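Local coordinates for mannan endo-1,6-alpha-mannosidase (Chaetomium thermophilum, PDB 6RY0), which probably acts on alpha-1,6-linked mannose chains as a family 76 glycosidase or transglycosidase that helps transfer GPI-anchored glycoproteins into the fungal cell wall, at residues 265-276 against 330-340; 190-198 against 242-252. All blocks are in the same frame, centred on the assembly; numbering follows the deposited sequence.

Contact 1 (265-276 against 330-340); sequences ALLLHGAAFMWN and WMAVVTQIAPH
Two buried, nearly parallel helices of the (alpha/alpha)6 barrel of glycoside hydrolase family 76 pack here, with Trp-330, Val-334 and Ile-337 of one set against Leu-266, His-269 and Ala-272 of the other. The axes of segments 265-276 and 330-337 come within 9.1 Å, at 18°. Trp-330 has Leu-266 CD1 over one face of its indole, 3.9 Å from the centroid of the six-membered ring, a CH-pi contact. CB of Ala-265 lies at the indole edge. Trp-330 CD1 lies over one face of the His-269 imidazole, and Phe-273 CE1 over the opposite face. The imidazole is therefore gripped between two aromatic side chains, while its ND1 is bonded to Asp-204. An alanine in place of Trp-330 would probably open a gap beside Leu-266 and leave one face of His-269 without its aromatic cover. Farther along, in the conformer described, Ile-337 CD1 sits over the Phe-273 ring. In this copy CG1 lies between the backbone N and the carbonyl carbon (chi1 58°), which turns CD1 toward Ala-272 and Phe-273. The helix 323-337 ends here. Asn-276 ND2 donates to Ile-337 O at 3.0 Å, nearly straight at 167° and on a lone pair in the carbonyl plane. Asn-276 OD1 accepts from Arg-211 NE. One water joins Trp-275 NE1, at 2.9 Å, to His-340 ND1, whose ring also bonds to Asp-288 through NE2. Helix 196-213 packs beside His-269 and Phe-273, and helix 281-298 touches Met-331, Trp-275 and His-340.

Contact 2 (190-198 against 242-252); sequences GYNYKNTIA and VYDGGHVEHNC
The Tyr-193 ring lies obliquely beside His-247, with Tyr-193 CD1 over one face of the imidazole and Asp-244 OD2 at the edge of the tyrosine ring. Tyr-193 and His-247 pair across a two-stranded antiparallel sheet, strands 193-195 and 245-247, with their ring planes 37° apart. At the imidazole edge lie Asn-192 OD1 and a water; the ring's ND1 bonds to Asp-254. The Tyr-193 and His-247 pair is non-hydrogen-bonded, as is Asn-195 with Gly-245, whereas Lys-194 and Gly-246 form the hydrogen-bonded pair, each N donating to the other's O. A CB on Gly-245 would clash with Tyr-193 CZ and Asn-195 CA. Tyr-193 reaches along the sheet to Asp-244 because chi1 of -169° swings CG away from its own N. Tyr-193 OH donates to the anti lone pair of Asp-244 OD2 at 2.7 Å, and Asn-256 is a second partner of the hydroxyl. A water links the same OD2 to Asn-195 ND2. On the other face, the Lys-194 chain runs past Val-248 CG1 and Cys-252 SG, which is disulfide-bonded to Cys-176. Lys-194 NZ forms a salt bridge with Asp-173 and bonds to Thr-175 O. Asn-192 ND2 donates to the syn lone pair of Glu-249 OE2, with amide and carboxylate planes 83° apart. Asn-195 is the N-cap of helix 196-213, its OD1 taking a weak bond from Ala-198 N. Its side chain lies about 8 Å from that of Asp-129, a calcium-binding residue with no ion bound there in this model. At this helix start, Thr-196 N donates to Asp-244 O, and Thr-196 OG1 donates to Tyr-243 O at 2.7 Å from above the carbonyl plane.

Overall arrangement
From the N terminus the chain first reaches 190-198, where strand 193-195 runs straight into helix 196-213. After helix 216-231 it returns as 242-252, and contact 2 closes this loop of 43 mostly helical residues. Helix 261-278 follows strand 245-247 and opens contact 1. The chain then passes through helix 281-298 and a short hairpin before helix 323-337 closes contact 1. The two loops lie in series and neither nests nor crosses. Their centres are about 25 Å apart, yet the segments touch: Leu-267 CD1 lies 3.8 Å from Val-242 CG1, and Leu-266 packs on Ile-197. Helix 261-278 thus packs on the parts flanking the small sheet, the start of helix 196-213 and the lead-in to strand 245-247.

Contact 1 (265-276 against 330-340)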
loop_
_atom_site.group_PDB
_atom_site.type_symbol
_atom_site.label_atom_id
_atom_site.label_comp_id
_atom_site.label_asym_id
_atom_site.label_seq_id
_atom_site.Cartn_x
_atom_site.Cartn_y
_atom_site.Cartn_z
ATOM N N ALA A 265 2.883 1.689 -9.301
ATOM C CA ALA A 265 3.698 2.257 -8.240
ATOM C C ALA A 265 4.222 1.180 -7.289
ATOM O O ALA A 265 5.354 1.307 -6.800
ATOM C CB ALA A 265 2.925 3.321 -7.451
ATOM N N LEU A 266 3.445 0.140 -6.999
ATOM C CA LEU A 266 3.918 -0.899 -6.111
ATOM C C LEU A 266 5.048 -1.681 -6.772
ATOM O O LEU A 266 6.011 -2.065 -6.117
ATOM C CB LEU A 266 2.763 -1.817 -5.685
ATOM C CG LEU A 266 3.119 -2.810 -4.573
ATOM C CD1 LEU A 266 3.811 -2.149 -3.401
ATOM C CD2 LEU A 266 1.850 -3.484 -4.107
ATOM N N LEU A 267 4.934 -1.964 -8.072
ATOM C CA LEU A 267 6.022 -2.620 -8.770
ATOM C C LEU A 267 7.270 -1.744 -8.787
ATOM O O LEU A 267 8.382 -2.256 -8.622
ATOM C CB LEU A 267 5.623 -3.022 -10.172
ATOM C CG LEU A 267 4.529 -4.097 -10.258
ATOM C CD1 LEU A 267 4.294 -4.480 -11.700
ATOM C CD2 LEU A 267 4.849 -5.299 -9.433
ATOM N N LEU A 268 7.126 -0.437 -9.001
ATOM C CA LEU A 268 8.271 0.466 -8.902
ATOM C C LEU A 268 8.931 0.369 -7.524
ATOM O O LEU A 268 10.145 0.295 -7.424
ATOM C CB LEU A 268 7.818 1.905 -9.196
ATOM C CG LEU A 268 8.896 2.964 -8.966
ATOM C CD1 LEU A 268 10.057 2.837 -9.944
ATOM C CD2 LEU A 268 8.306 4.352 -9.041
ATOM N N HIS A 269 8.114 0.407 -6.481
ATOM C CA HIS A 269 8.611 0.329 -5.106
ATOM C C HIS A 269 9.407 -0.962 -4.911
ATOM O O HIS A 269 10.551 -0.905 -4.449
ATOM C CB HIS A 269 7.392 0.426 -4.194
ATOM C CG HIS A 269 7.655 0.553 -2.731
ATOM N ND1 HIS A 269 7.559 -0.514 -1.867
ATOM C CD2 HIS A 269 7.855 1.651 -1.966
ATOM C CE1 HIS A 269 7.674 -0.060 -0.635
ATOM N NE2 HIS A 269 7.851 1.244 -0.656
ATOM N N GLY A 270 8.833 -2.102 -5.257
ATOM C CA GLY A 270 9.561 -3.335 -5.058
ATOM C C GLY A 270 10.800 -3.417 -5.900
ATOM O O GLY A 270 11.837 -3.937 -5.455
ATOM N N ALA A 271 10.735 -2.925 -7.144
ATOM C CA ALA A 271 11.908 -2.940 -8.019
ATOM C C ALA A 271 13.028 -2.081 -7.426
ATOM O O ALA A 271 14.205 -2.427 -7.568
ATOM C CB ALA A 271 11.528 -2.466 -9.408
ATOM N N ALA A 272 12.682 -0.966 -6.781
ATOM C CA ALA A 272 13.676 -0.131 -6.153
ATOM C C ALA A 272 14.362 -0.866 -5.000
ATOM O O ALA A 272 15.574 -0.785 -4.854
ATOM C CB ALA A 272 13.043 1.170 -5.671
ATOM N N PHE A 273 13.600 -1.612 -4.184
ATOM C CA PHE A 273 14.202 -2.428 -3.160
ATOM C C PHE A 273 15.113 -3.485 -3.766
ATOM O O PHE A 273 16.209 -3.723 -3.237
ATOM C CB PHE A 273 13.127 -3.063 -2.231
ATOM C CG PHE A 273 12.643 -2.120 -1.152
ATOM C CD1 PHE A 273 11.593 -1.236 -1.387
ATOM C CD2 PHE A 273 13.210 -2.124 0.104
ATOM C CE1 PHE A 273 11.170 -0.364 -0.390
ATOM C CE2 PHE A 273 12.794 -1.245 1.097
ATOM C CZ PHE A 273 11.767 -0.367 0.845
ATOM N N MET A 274 14.702 -4.101 -4.867
ATOM C CA MET A 274 15.547 -5.092 -5.519
ATOM C C MET A 274 16.818 -4.465 -6.081
ATOM O O MET A 274 17.894 -5.070 -6.003
ATOM C CB MET A 274 14.835 -5.830 -6.638
ATOM C CG MET A 274 13.696 -6.724 -6.173
ATOM S SD MET A 274 14.232 -8.082 -5.100
ATOM C CE MET A 274 15.026 -9.137 -6.312
ATOM N N TRP A 275 16.731 -3.290 -6.675
ATOM C CA TRP A 275 17.910 -2.577 -7.151
ATOM C C TRP A 275 18.867 -2.288 -6.004
ATOM O O TRP A 275 20.072 -2.505 -6.111
ATOM C CB TRP A 275 17.487 -1.285 -7.849
ATOM C CG TRP A 275 18.560 -0.278 -8.028
ATOM C CD1 TRP A 275 18.526 1.002 -7.561
ATOM C CD2 TRP A 275 19.817 -0.410 -8.735
ATOM N NE1 TRP A 275 19.663 1.676 -7.934
ATOM C CE2 TRP A 275 20.464 0.839 -8.663
ATOM C CE3 TRP A 275 20.452 -1.459 -9.425
ATOM C CZ2 TRP A 275 21.716 1.053 -9.207
ATOM C CZ3 TRP A 275 21.706 -1.228 -9.977
ATOM C CH2 TRP A 275 22.303 0.026 -9.868
ATOM N N ASN A 276 18.336 -1.788 -4.898
ATOM C CA ASN A 276 19.166 -1.441 -3.754
ATOM C C ASN A 276 19.847 -2.689 -3.195
ATOM O O ASN A 276 21.023 -2.663 -2.866
ATOM C CB ASN A 276 18.285 -0.747 -2.711
ATOM C CG ASN A 276 19.068 -0.277 -1.521
ATOM O OD1 ASN A 276 19.426 -1.076 -0.651
ATOM N ND2 ASN A 276 19.312 1.017 -1.439
ATOM N N TRP A 330 4.945 5.712 -1.588
ATOM C CA TRP A 330 5.850 4.715 -2.150
ATOM C C TRP A 330 6.887 5.373 -3.054
ATOM O O TRP A 330 8.079 5.044 -2.980
ATOM C CB TRP A 330 5.077 3.653 -2.905
ATOM C CG TRP A 330 4.214 2.787 -2.053
ATOM C CD1 TRP A 330 4.286 2.590 -0.719
ATOM C CD2 TRP A 330 3.108 2.009 -2.521
ATOM N NE1 TRP A 330 3.263 1.742 -0.325
ATOM C CE2 TRP A 330 2.536 1.375 -1.424
ATOM C CE3 TRP A 330 2.538 1.816 -3.776
ATOM C CZ2 TRP A 330 1.449 0.527 -1.536
ATOM C CZ3 TRP A 330 1.432 1.006 -3.890
ATOM C CH2 TRP A 330 0.915 0.356 -2.773
ATOM N N MET A 331 6.463 6.305 -3.904
ATOM C CA MET A 331 7.428 7.002 -4.763
ATOM C C MET A 331 8.431 7.811 -3.949
ATOM O O MET A 331 9.603 7.893 -4.300
ATOM C CB MET A 331 6.737 7.865 -5.804
ATOM C CG MET A 331 6.024 7.037 -6.879
ATOM S SD MET A 331 5.209 8.008 -8.160
ATOM C CE MET A 331 6.618 8.558 -9.104
ATOM N N ALA A 332 7.991 8.392 -2.844
ATOM C CA ALA A 332 8.907 9.108 -1.981
ATOM C C ALA A 332 9.994 8.172 -1.454
ATOM O O ALA A 332 11.190 8.497 -1.465
ATOM C CB ALA A 332 8.166 9.815 -0.870
ATOM N N VAL A 333 9.612 6.982 -0.993
ATOM C CA VAL A 333 10.605 6.017 -0.506
ATOM C C VAL A 333 11.555 5.574 -1.629
ATOM O O VAL A 333 12.752 5.388 -1.385
ATOM C CB VAL A 333 9.915 4.823 0.184
ATOM C CG1 VAL A 333 10.887 3.672 0.415
ATOM C CG2 VAL A 333 9.312 5.284 1.479
ATOM N N VAL A 334 11.046 5.441 -2.863
ATOM C CA VAL A 334 11.893 5.104 -3.989
ATOM C C VAL A 334 13.063 6.088 -4.098
ATOM O O VAL A 334 14.170 5.696 -4.432
ATOM C CB VAL A 334 11.077 5.019 -5.280
ATOM C CG1 VAL A 334 11.952 4.989 -6.530
ATOM C CG2 VAL A 334 10.149 3.812 -5.230
ATOM N N THR A 335 12.833 7.375 -3.814
ATOM C CA THR A 335 13.919 8.346 -3.922
ATOM C C THR A 335 15.018 8.111 -2.893
ATOM O O THR A 335 16.145 8.588 -3.086
ATOM C CB THR A 335 13.436 9.799 -3.824
ATOM O OG1 THR A 335 13.080 10.163 -2.484
ATOM C CG2 THR A 335 12.349 10.057 -4.795
ATOM N N GLN A 336 14.705 7.429 -1.781
ATOM C CA GLN A 336 15.705 7.133 -0.769
ATOM C C GLN A 336 16.534 5.903 -1.118
ATOM O O GLN A 336 17.739 5.891 -0.936
ATOM C CB GLN A 336 15.044 6.900 0.576
ATOM C CG GLN A 336 14.242 8.037 1.099
ATOM C CD GLN A 336 13.624 7.692 2.431
ATOM O OE1 GLN A 336 12.918 6.709 2.535
ATOM N NE2 GLN A 336 13.945 8.459 3.472
ATOM N N ILE A 337 15.861 4.872 -1.625
ATOM C CA ILE A 337 16.600 3.648 -1.865
ATOM C C ILE A 337 17.070 3.472 -3.279
ATOM O O ILE A 337 17.988 2.679 -3.511
ATOM C CB ILE A 337 15.824 2.474 -1.471
ATOM C CG1 ILE A 337 14.516 2.460 -2.231
ATOM C CG2 ILE A 337 15.586 2.496 0.018
ATOM C CD1 ILE A 337 13.711 1.200 -2.049
ATOM N N ALA A 338 16.573 4.305 -4.202
ATOM C CA ALA A 338 17.098 4.407 -5.558
ATOM C C ALA A 338 17.361 5.893 -5.809
ATOM O O ALA A 338 16.620 6.570 -6.509
ATOM C CB ALA A 338 16.141 3.828 -6.581
ATOM N N PRO A 339 18.406 6.436 -5.193
ATOM C CA PRO A 339 18.574 7.894 -5.201
ATOM C C PRO A 339 18.733 8.530 -6.571
ATOM O O PRO A 339 18.499 9.730 -6.686
ATOM C CB PRO A 339 19.793 8.116 -4.306
ATOM C CG PRO A 339 20.434 6.814 -4.221
ATOM C CD PRO A 339 19.404 5.769 -4.358
ATOM N N HIS A 340 19.121 7.762 -7.581
ATOM C CA HIS A 340 19.222 8.343 -8.911
ATOM C C HIS A 340 17.873 8.808 -9.443
ATOM O O HIS A 340 17.852 9.574 -10.411
ATOM C CB HIS A 340 19.877 7.370 -9.873
ATOM C CG HIS A 340 18.970 6.287 -10.356
ATOM N ND1 HIS A 340 18.685 5.165 -9.611
ATOM C CD2 HIS A 340 18.291 6.167 -11.511
ATOM C CE1 HIS A 340 17.867 4.395 -10.299
ATOM N NE2 HIS A 340 17.614 4.976 -11.456
HETATM O O HOH W 1 19.987 4.514 -7.304
#

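Contact 2 (190-198 against 242-252)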
loop_
_atom_site.group_PDB
_atom_site.type_symbol
_atom_site.label_atom_id
_atom_site.label_comp_id
_atom_site.label_asym_id
_atom_site.label_seq_id
_atom_site.Cartn_x
_atom_site.Cartn_y
_atom_site.Cartn_z
ATOM N N GLY A 190 -13.715 -14.555 -7.536
ATOM C CA GLY A 190 -12.469 -13.946 -7.945
ATOM C C GLY A 190 -11.256 -14.857 -7.819
ATOM O O GLY A 190 -10.153 -14.454 -8.178
ATOM N N TYR A 191 -11.457 -16.083 -7.334
ATOM C CA TYR A 191 -10.354 -17.033 -7.236
ATOM C C TYR A 191 -9.783 -17.364 -8.616
ATOM O O TYR A 191 -8.625 -17.728 -8.729
ATOM C CB TYR A 191 -10.822 -18.302 -6.548
ATOM C CG TYR A 191 -9.736 -19.315 -6.225
ATOM C CD1 TYR A 191 -8.824 -19.104 -5.184
ATOM C CD2 TYR A 191 -9.660 -20.501 -6.924
ATOM C CE1 TYR A 191 -7.867 -20.064 -4.864
ATOM C CE2 TYR A 191 -8.716 -21.454 -6.615
ATOM C CZ TYR A 191 -7.823 -21.237 -5.586
ATOM O OH TYR A 191 -6.884 -22.216 -5.292
ATOM N N ASN A 192 -10.596 -17.221 -9.662
ATOM C CA ASN A 192 -10.159 -17.460 -11.029
ATOM C C ASN A 192 -9.427 -16.284 -11.684
ATOM O O ASN A 192 -9.009 -16.402 -12.826
ATOM C CB ASN A 192 -11.362 -17.848 -11.897
ATOM C CG ASN A 192 -12.376 -16.712 -12.068
ATOM O OD1 ASN A 192 -12.524 -15.844 -11.233
ATOM N ND2 ASN A 192 -13.095 -16.738 -13.171
ATOM N N TYR A 193 -9.261 -15.177 -10.966
ATOM C CA TYR A 193 -8.601 -13.994 -11.500
ATOM C C TYR A 193 -7.194 -13.914 -10.916
ATOM O O TYR A 193 -7.022 -13.782 -9.704
ATOM C CB TYR A 193 -9.406 -12.755 -11.123
ATOM C CG TYR A 193 -9.038 -11.453 -11.802
ATOM C CD1 TYR A 193 -8.931 -11.365 -13.183
ATOM C CD2 TYR A 193 -8.898 -10.267 -11.075
ATOM C CE1 TYR A 193 -8.649 -10.148 -13.807
ATOM C CE2 TYR A 193 -8.623 -9.057 -11.702
ATOM C CZ TYR A 193 -8.514 -9.001 -13.069
ATOM O OH TYR A 193 -8.251 -7.822 -13.738
ATOM N N LYS A 194 -6.184 -14.019 -11.767
ATOM C CA LYS A 194 -4.803 -13.810 -11.334
ATOM C C LYS A 194 -4.466 -12.369 -11.672
ATOM O O LYS A 194 -4.358 -12.002 -12.837
ATOM C CB LYS A 194 -3.848 -14.791 -11.998
ATOM C CG LYS A 194 -3.979 -16.216 -11.460
ATOM C CD LYS A 194 -2.921 -17.186 -11.899
ATOM C CE LYS A 194 -2.975 -18.413 -11.021
ATOM N NZ LYS A 194 -1.861 -19.379 -11.297
ATOM N N ASN A 195 -4.375 -11.539 -10.647
ATOM C CA ASN A 195 -4.274 -10.134 -10.871
ATOM C C ASN A 195 -2.943 -9.561 -10.441
ATOM O O ASN A 195 -2.175 -10.145 -9.681
ATOM C CB ASN A 195 -5.438 -9.382 -10.281
ATOM C CG ASN A 195 -5.585 -9.523 -8.814
ATOM O OD1 ASN A 195 -4.855 -10.250 -8.128
ATOM N ND2 ASN A 195 -6.555 -8.807 -8.286
ATOM N N THR A 196 -2.657 -8.386 -10.983
ATOM C CA THR A 196 -1.412 -7.731 -10.673
ATOM C C THR A 196 -1.267 -7.453 -9.203
ATOM O O THR A 196 -0.199 -7.723 -8.645
ATOM C CB THR A 196 -1.263 -6.468 -11.508
ATOM O OG1 THR A 196 -1.299 -6.889 -12.864
ATOM C CG2 THR A 196 0.020 -5.746 -11.175
ATOM N N ILE A 197 -2.286 -6.897 -8.561
ATOM C CA ILE A 197 -2.071 -6.383 -7.215
ATOM C C ILE A 197 -1.685 -7.503 -6.233
ATOM O O ILE A 197 -0.821 -7.294 -5.372
ATOM C CB ILE A 197 -3.247 -5.531 -6.706
ATOM C CG1 ILE A 197 -2.897 -4.864 -5.373
ATOM C CG2 ILE A 197 -4.555 -6.336 -6.609
ATOM C CD1 ILE A 197 -1.811 -3.915 -5.449
ATOM N N ALA A 198 -2.304 -8.683 -6.316
ATOM C CA ALA A 198 -1.920 -9.761 -5.412
ATOM C C ALA A 198 -0.436 -10.086 -5.564
ATOM O O ALA A 198 0.310 -10.267 -4.599
ATOM C CB ALA A 198 -2.753 -11.027 -5.725
ATOM N N VAL A 242 1.170 -0.996 -16.658
ATOM C CA VAL A 242 0.905 -2.120 -15.772
ATOM C C VAL A 242 -0.597 -2.331 -15.667
ATOM O O VAL A 242 -1.343 -1.501 -15.110
ATOM C CB VAL A 242 1.557 -1.925 -14.395
ATOM C CG1 VAL A 242 1.251 -3.128 -13.495
ATOM C CG2 VAL A 242 3.067 -1.734 -14.539
ATOM N N TYR A 243 -1.053 -3.408 -16.288
ATOM C CA TYR A 243 -2.452 -3.743 -16.412
ATOM C C TYR A 243 -2.959 -4.474 -15.157
ATOM O O TYR A 243 -2.219 -4.715 -14.218
ATOM C CB TYR A 243 -2.632 -4.601 -17.675
ATOM C CG TYR A 243 -2.096 -3.918 -18.924
ATOM C CD1 TYR A 243 -2.476 -2.630 -19.246
ATOM C CD2 TYR A 243 -1.197 -4.571 -19.742
ATOM C CE1 TYR A 243 -1.983 -2.011 -20.377
ATOM C CE2 TYR A 243 -0.691 -3.964 -20.869
ATOM C CZ TYR A 243 -1.088 -2.660 -21.189
ATOM O OH TYR A 243 -0.618 -2.002 -22.308
ATOM N N ASP A 244 -4.240 -4.781 -15.157
ATOM C CA ASP A 244 -4.895 -5.211 -13.930
ATOM C C ASP A 244 -4.858 -6.716 -13.672
ATOM O O ASP A 244 -4.736 -7.119 -12.522
ATOM C CB ASP A 244 -6.348 -4.721 -13.893
ATOM C CG ASP A 244 -6.922 -4.815 -12.500
ATOM O OD1 ASP A 244 -6.458 -3.996 -11.660
ATOM O OD2 ASP A 244 -7.761 -5.702 -12.208
ATOM N N GLY A 245 -4.984 -7.547 -14.684
ATOM C CA GLY A 245 -5.027 -8.991 -14.465
ATOM C C GLY A 245 -5.646 -9.740 -15.629
ATOM O O GLY A 245 -5.905 -9.136 -16.669
ATOM N N GLY A 246 -5.843 -11.038 -15.422
ATOM C CA GLY A 246 -6.434 -11.910 -16.415
ATOM C C GLY A 246 -6.968 -13.146 -15.707
ATOM O O GLY A 246 -6.669 -13.371 -14.528
ATOM N N HIS A 247 -7.772 -13.953 -16.390
ATOM C CA HIS A 247 -8.429 -15.098 -15.774
ATOM C C HIS A 247 -7.817 -16.423 -16.190
ATOM O O HIS A 247 -7.449 -16.641 -17.366
ATOM C CB HIS A 247 -9.912 -15.120 -16.127
ATOM C CG HIS A 247 -10.672 -13.966 -15.563
ATOM N ND1 HIS A 247 -10.851 -12.791 -16.256
ATOM C CD2 HIS A 247 -11.296 -13.802 -14.372
ATOM C CE1 HIS A 247 -11.556 -11.951 -15.517
ATOM N NE2 HIS A 247 -11.834 -12.538 -14.364
ATOM N N VAL A 248 -7.804 -17.368 -15.250
ATOM C CA VAL A 248 -7.204 -18.666 -15.523
ATOM C C VAL A 248 -7.888 -19.435 -16.644
ATOM O O VAL A 248 -7.228 -20.152 -17.381
ATOM C CB VAL A 248 -7.120 -19.533 -14.243
ATOM C CG1 VAL A 248 -6.286 -18.832 -13.208
ATOM C CG2 VAL A 248 -8.465 -19.906 -13.733
ATOM N N GLU A 249 -9.198 -19.301 -16.810
ATOM C CA GLU A 249 -9.900 -20.009 -17.873
ATOM C C GLU A 249 -9.417 -19.612 -19.259
ATOM O O GLU A 249 -9.661 -20.336 -20.211
ATOM C CB GLU A 249 -11.404 -19.725 -17.802
ATOM C CG GLU A 249 -12.083 -20.183 -16.560
ATOM C CD GLU A 249 -12.134 -19.151 -15.455
ATOM O OE1 GLU A 249 -11.312 -18.213 -15.422
ATOM O OE2 GLU A 249 -13.021 -19.302 -14.590
ATOM N N HIS A 250 -8.792 -18.441 -19.377
ATOM C CA HIS A 250 -8.231 -17.979 -20.637
ATOM C C HIS A 250 -6.716 -17.994 -20.628
ATOM O O HIS A 250 -6.083 -17.279 -21.419
ATOM C CB HIS A 250 -8.738 -16.575 -20.956
ATOM C CG HIS A 250 -10.211 -16.518 -21.060
ATOM N ND1 HIS A 250 -10.898 -17.248 -22.002
ATOM C CD2 HIS A 250 -11.138 -15.854 -20.338
ATOM C CE1 HIS A 250 -12.191 -17.030 -21.851
ATOM N NE2 HIS A 250 -12.363 -16.184 -20.854
ATOM N N ASN A 251 -6.123 -18.752 -19.719
ATOM C CA ASN A 251 -4.670 -18.771 -19.601
ATOM C C ASN A 251 -4.119 -17.372 -19.359
ATOM O O ASN A 251 -2.994 -17.050 -19.736
ATOM C CB ASN A 251 -3.985 -19.398 -20.821
ATOM C CG ASN A 251 -4.277 -20.861 -20.969
ATOM O OD1 ASN A 251 -4.382 -21.615 -20.010
ATOM N ND2 ASN A 251 -4.361 -21.282 -22.197
ATOM N N CYS A 252 -4.931 -16.551 -18.696
ATOM C CA CYS A 252 -4.561 -15.178 -18.324
ATOM C C CYS A 252 -4.389 -14.243 -19.521
ATOM O O CYS A 252 -3.884 -13.116 -19.350
ATOM C CB CYS A 252 -3.334 -15.142 -17.389
ATOM S SG CYS A 252 -3.644 -15.953 -15.780
HETATM O O HOH W 2 -13.322 -12.779 -11.276
HETATM O O HOH W 3 -7.473 -6.392 -9.539
HETATM O O HOH W 4 -4.563 -5.853 -10.018
#